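Local coordinates for HAD family phosphatase (Pseudomonas syringae pv. tomato, PDB 2ODA), which belongs to the haloacid dehalogenase (HAD) superfamily of phosphatase-like enzymes, in a Pseudomonas-specific subfamily whose substrate is not known with certainty, at residues F11-S14 against G15-D19; P68-A71 against P72-D75. All coordinates share one frame; numbering follows the deposited sequence.

Contact 1: residues F11-S14 against G15-D19; sequences FGLS and GCLVD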
loop_
_atom_site.group_PDB
_atom_site.type_symbol
_atom_site.label_atom_id
_atom_site.label_comp_id
_atom_site.label_asym_id
_atom_site.label_seq_id
_atom_site.Cartn_x
_atom_site.Cartn_y
_atom_site.Cartn_z
ATOM N N PHE B 11 -14.413 -1.913 4.160
ATOM C CA PHE B 11 -15.169 -2.553 5.248
ATOM C C PHE B 11 -15.090 -4.060 5.134
ATOM O O PHE B 11 -15.254 -4.611 4.053
ATOM C CB PHE B 11 -16.666 -2.215 5.147
ATOM C CG PHE B 11 -17.000 -0.787 5.417
ATOM C CD1 PHE B 11 -17.013 0.147 4.380
ATOM C CD2 PHE B 11 -17.365 -0.380 6.693
ATOM C CE1 PHE B 11 -17.362 1.490 4.635
ATOM C CE2 PHE B 11 -17.730 0.952 6.954
ATOM C CZ PHE B 11 -17.729 1.877 5.913
ATOM N N GLY B 12 -14.882 -4.746 6.248
ATOM C CA GLY B 12 -15.230 -6.173 6.268
ATOM C C GLY B 12 -16.724 -6.323 5.947
ATOM O O GLY B 12 -17.516 -5.431 6.228
ATOM N N LEU B 13 -17.122 -7.450 5.377
ATOM C CA LEU B 13 -18.529 -7.691 5.146
ATOM C C LEU B 13 -19.202 -8.391 6.338
ATOM O O LEU B 13 -19.913 -7.743 7.133
ATOM C CB LEU B 13 -18.736 -8.430 3.809
ATOM C CG LEU B 13 -20.193 -8.682 3.380
ATOM C CD1 LEU B 13 -20.995 -7.378 3.030
ATOM C CD2 LEU B 13 -20.184 -9.663 2.222
ATOM N N SER B 14 -18.947 -9.688 6.484
ATOM C CA SER B 14 -19.440 -10.466 7.631
ATOM C C SER B 14 -18.865 -9.962 8.969
ATOM O O SER B 14 -17.652 -9.692 9.081
ATOM C CB SER B 14 -19.126 -11.964 7.407
ATOM O OG SER B 14 -19.335 -12.725 8.584
ATOM N N GLY B 15 -19.718 -9.839 9.988
ATOM C CA GLY B 15 -19.282 -9.389 11.322
ATOM C C GLY B 15 -18.862 -7.931 11.330
ATOM O O GLY B 15 -18.042 -7.484 12.168
ATOM N N CYS B 16 -19.405 -7.173 10.383
ATOM C CA CYS B 16 -19.032 -5.775 10.285
ATOM C C CYS B 16 -20.176 -4.957 9.667
ATOM O O CYS B 16 -20.893 -4.286 10.403
ATOM C CB CYS B 16 -17.693 -5.648 9.541
ATOM S SG CYS B 16 -17.140 -3.982 9.202
ATOM N N LEU B 17 -20.357 -5.022 8.342
ATOM C CA LEU B 17 -21.519 -4.400 7.694
ATOM C C LEU B 17 -22.804 -5.187 7.989
ATOM O O LEU B 17 -23.846 -4.614 8.269
ATOM C CB LEU B 17 -21.298 -4.322 6.176
ATOM C CG LEU B 17 -20.193 -3.349 5.722
ATOM C CD1 LEU B 17 -19.861 -3.601 4.244
ATOM C CD2 LEU B 17 -20.673 -1.915 5.963
ATOM N N VAL B 18 -22.705 -6.509 7.910
ATOM C CA VAL B 18 -23.861 -7.376 8.041
ATOM C C VAL B 18 -23.430 -8.528 8.948
ATOM O O VAL B 18 -22.276 -8.573 9.382
ATOM C CB VAL B 18 -24.319 -7.947 6.651
ATOM C CG1 VAL B 18 -24.867 -6.847 5.710
ATOM C CG2 VAL B 18 -23.179 -8.696 5.962
ATOM N N ASP B 19 -24.334 -9.469 9.205
ATOM C CA ASP B 19 -23.967 -10.730 9.868
ATOM C C ASP B 19 -23.342 -10.540 11.261
ATOM O O ASP B 19 -22.214 -10.994 11.542
ATOM C CB ASP B 19 -23.080 -11.608 8.946
ATOM C CG ASP B 19 -22.861 -13.005 9.519
ATOM O OD1 ASP B 19 -23.691 -13.445 10.339
ATOM O OD2 ASP B 19 -21.869 -13.643 9.158
#

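Contact 2: residues P68-A71 against P72-D75; sequences PLAA and PVND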
loop_
_atom_site.group_PDB
_atom_site.type_symbol
_atom_site.label_atom_id
_atom_site.label_comp_id
_atom_site.label_asym_id
_atom_site.label_seq_id
_atom_site.Cartn_x
_atom_site.Cartn_y
_atom_site.Cartn_z
ATOM N N PRO B 68 -24.800 -13.393 -1.366
ATOM C CA PRO B 68 -26.064 -13.079 -0.678
ATOM C C PRO B 68 -25.866 -12.089 0.482
ATOM O O PRO B 68 -26.713 -11.193 0.687
ATOM C CB PRO B 68 -26.538 -14.454 -0.157
ATOM C CG PRO B 68 -25.861 -15.446 -1.027
ATOM C CD PRO B 68 -24.513 -14.837 -1.329
ATOM N N LEU B 69 -24.778 -12.237 1.243
ATOM C CA LEU B 69 -24.481 -11.279 2.330
ATOM C C LEU B 69 -24.376 -9.821 1.879
ATOM O O LEU B 69 -24.714 -8.912 2.648
ATOM C CB LEU B 69 -23.173 -11.642 3.074
ATOM C CG LEU B 69 -23.237 -12.776 4.086
ATOM C CD1 LEU B 69 -21.887 -12.891 4.795
ATOM C CD2 LEU B 69 -24.371 -12.495 5.097
ATOM N N ALA B 70 -23.885 -9.594 0.653
ATOM C CA ALA B 70 -23.679 -8.233 0.160
ATOM C C ALA B 70 -24.968 -7.565 -0.371
ATOM O O ALA B 70 -24.956 -6.380 -0.736
ATOM C CB ALA B 70 -22.537 -8.178 -0.890
ATOM N N ALA B 71 -26.074 -8.315 -0.379
ATOM C CA ALA B 71 -27.370 -7.786 -0.848
ATOM C C ALA B 71 -27.724 -6.368 -0.350
ATOM O O ALA B 71 -28.076 -5.517 -1.181
ATOM C CB ALA B 71 -28.513 -8.780 -0.591
ATOM N N PRO B 72 -27.635 -6.097 0.979
ATOM C CA PRO B 72 -28.003 -4.750 1.413
ATOM C C PRO B 72 -27.040 -3.595 1.068
ATOM O O PRO B 72 -27.381 -2.447 1.337
ATOM C CB PRO B 72 -28.129 -4.901 2.939
ATOM C CG PRO B 72 -27.130 -5.959 3.264
ATOM C CD PRO B 72 -27.319 -6.954 2.143
ATOM N N VAL B 73 -25.881 -3.889 0.471
ATOM C CA VAL B 73 -24.917 -2.843 0.087
ATOM C C VAL B 73 -24.551 -2.843 -1.401
ATOM O O VAL B 73 -23.871 -1.929 -1.874
ATOM C CB VAL B 73 -23.588 -2.883 0.924
ATOM C CG1 VAL B 73 -23.841 -2.645 2.426
ATOM C CG2 VAL B 73 -22.769 -4.178 0.668
ATOM N N ASN B 74 -24.977 -3.849 -2.156
ATOM C CA ASN B 74 -24.500 -3.945 -3.537
ATOM C C ASN B 74 -25.105 -2.926 -4.519
ATOM O O ASN B 74 -24.724 -2.912 -5.680
ATOM C CB ASN B 74 -24.575 -5.385 -4.095
ATOM C CG ASN B 74 -25.999 -5.898 -4.240
ATOM O OD1 ASN B 74 -26.930 -5.143 -4.524
ATOM N ND2 ASN B 74 -26.168 -7.205 -4.064
ATOM N N ASP B 75 -26.060 -2.122 -4.056
ATOM C CA ASP B 75 -26.610 -1.019 -4.852
ATOM C C ASP B 75 -25.477 -0.018 -5.195
ATOM O O ASP B 75 -25.517 0.623 -6.241
ATOM C CB ASP B 75 -27.726 -0.272 -4.075
ATOM C CG ASP B 75 -29.089 -1.003 -4.069
ATOM O OD1 ASP B 75 -29.516 -1.568 -5.098
ATOM O OD2 ASP B 75 -29.771 -0.981 -3.011
HETATM O O HOH W 1 -28.037 -2.876 -1.767
#

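Contact 1: residues F11-S14 against G15-D19
With CG set beside its backbone N (chi1 -68°), Leu17 folds back over the turn onto Phe11, whose first torsion has the same setting. Leu17 CD2 sits over one face of the Phe11 ring, 4.1 Å from its centroid in a CH-pi contact, and Leu17 CD1 packs 3.6 Å from Phe11 CB. The branched leucine can thus meet both ring and stem, crossing Phe11 at about a right angle, while Cys16 SG lies at the ring edge. One carbonyl organises the backbone: Leu13 O accepts a nearly straight bond from Val18 N (3.1 Å, 172° at the hydrogen) and weak ones from Cys16 N and Leu17 N. Gly15 suits the tight bend because its phi is positive, a region that a residue with no side chain enters easily. Across the bend, Ser14 OG donates to Asp19 OD2 at 2.8 Å, on the anti side and 28° out of the carboxylate plane; the two carboxylate oxygens also receive the amides of Gln23 and Ala24. A pi-type turn directly after the first strand is consistent with the HAD squiggle at motif I; by sequence, Gly12 and Ser14 occupy the positions of that motif's two aspartates in classical HAD phosphatases.

Contact 2: residues P68-A71 against P72-D75
Val73 N donates to Ala70 O at 2.9 Å, closing a type I beta turn over Ala71 and Pro72 just beyond the end of helix 63-69. Asn74 N also reaches Ala70 O at 2.9 Å, but poorly aligned, and this second bond is weak. Pro72 is tolerated at the third position of the turn, where its phi of -72° is compatible with the bend and no N-H is called on, though proline is commoner one place earlier and crowds the residue before it. The price is a close fit, with Ala71 CB and Pro72 CD 3.5 Å apart, tighter than usual for two carbons; the small methyl of alanine suits a place beside a proline ring.

Side chains then fold in around Ala70 O. Val73 CG2 lies 3.4 Å from Ala70 O, and Asn74, with CG between its backbone N and carbonyl carbon (chi1 66°), turns its amide back across the turn until ND2 is 3.5 Å from Ala71 CA.

The next shell fixes both ends. Upstream, Ala71 N bonds to Pro68 O, a 3-10-type bond at the last turn of the helix. On the inner side Ala70 and Val73 rest against Trp57 of strand 55-58, and Val73 also meets Leu45 of helix 41-51, so small and branched apolar residues serve there, while the polar Asn74 and Asp75 lie on the exposed side, where Asp75 touches Arg49 of helix 41-51. Downstream, a water bridges the backbone, accepting from Asp75 N at 3.1 Å and lying 2.7 Å from Ala71 O.

Contact 1 lies near the centre of the chain and is almost wholly buried, whereas the centre of contact 2 lies about 15 Å from the centre of the chain, with Ala71, Asn74 and Asp75 exposed. Both are local turns gathered round a single carbonyl, but 11-19 follows strand 9-12 with a wide turn and an internal serine-aspartate bond, while 68-75 leaves a helix by a tight proline turn that enlists water. The centres of the two contacts are about 11 Å apart and they touch directly: Val18 CG1 packs 3.4 Å from Pro72 CG, and Leu69 lies against Leu13 and Ser14. Trp57 of strand 55-58 meets apolar side chains of both, joining buried turn to surface turn.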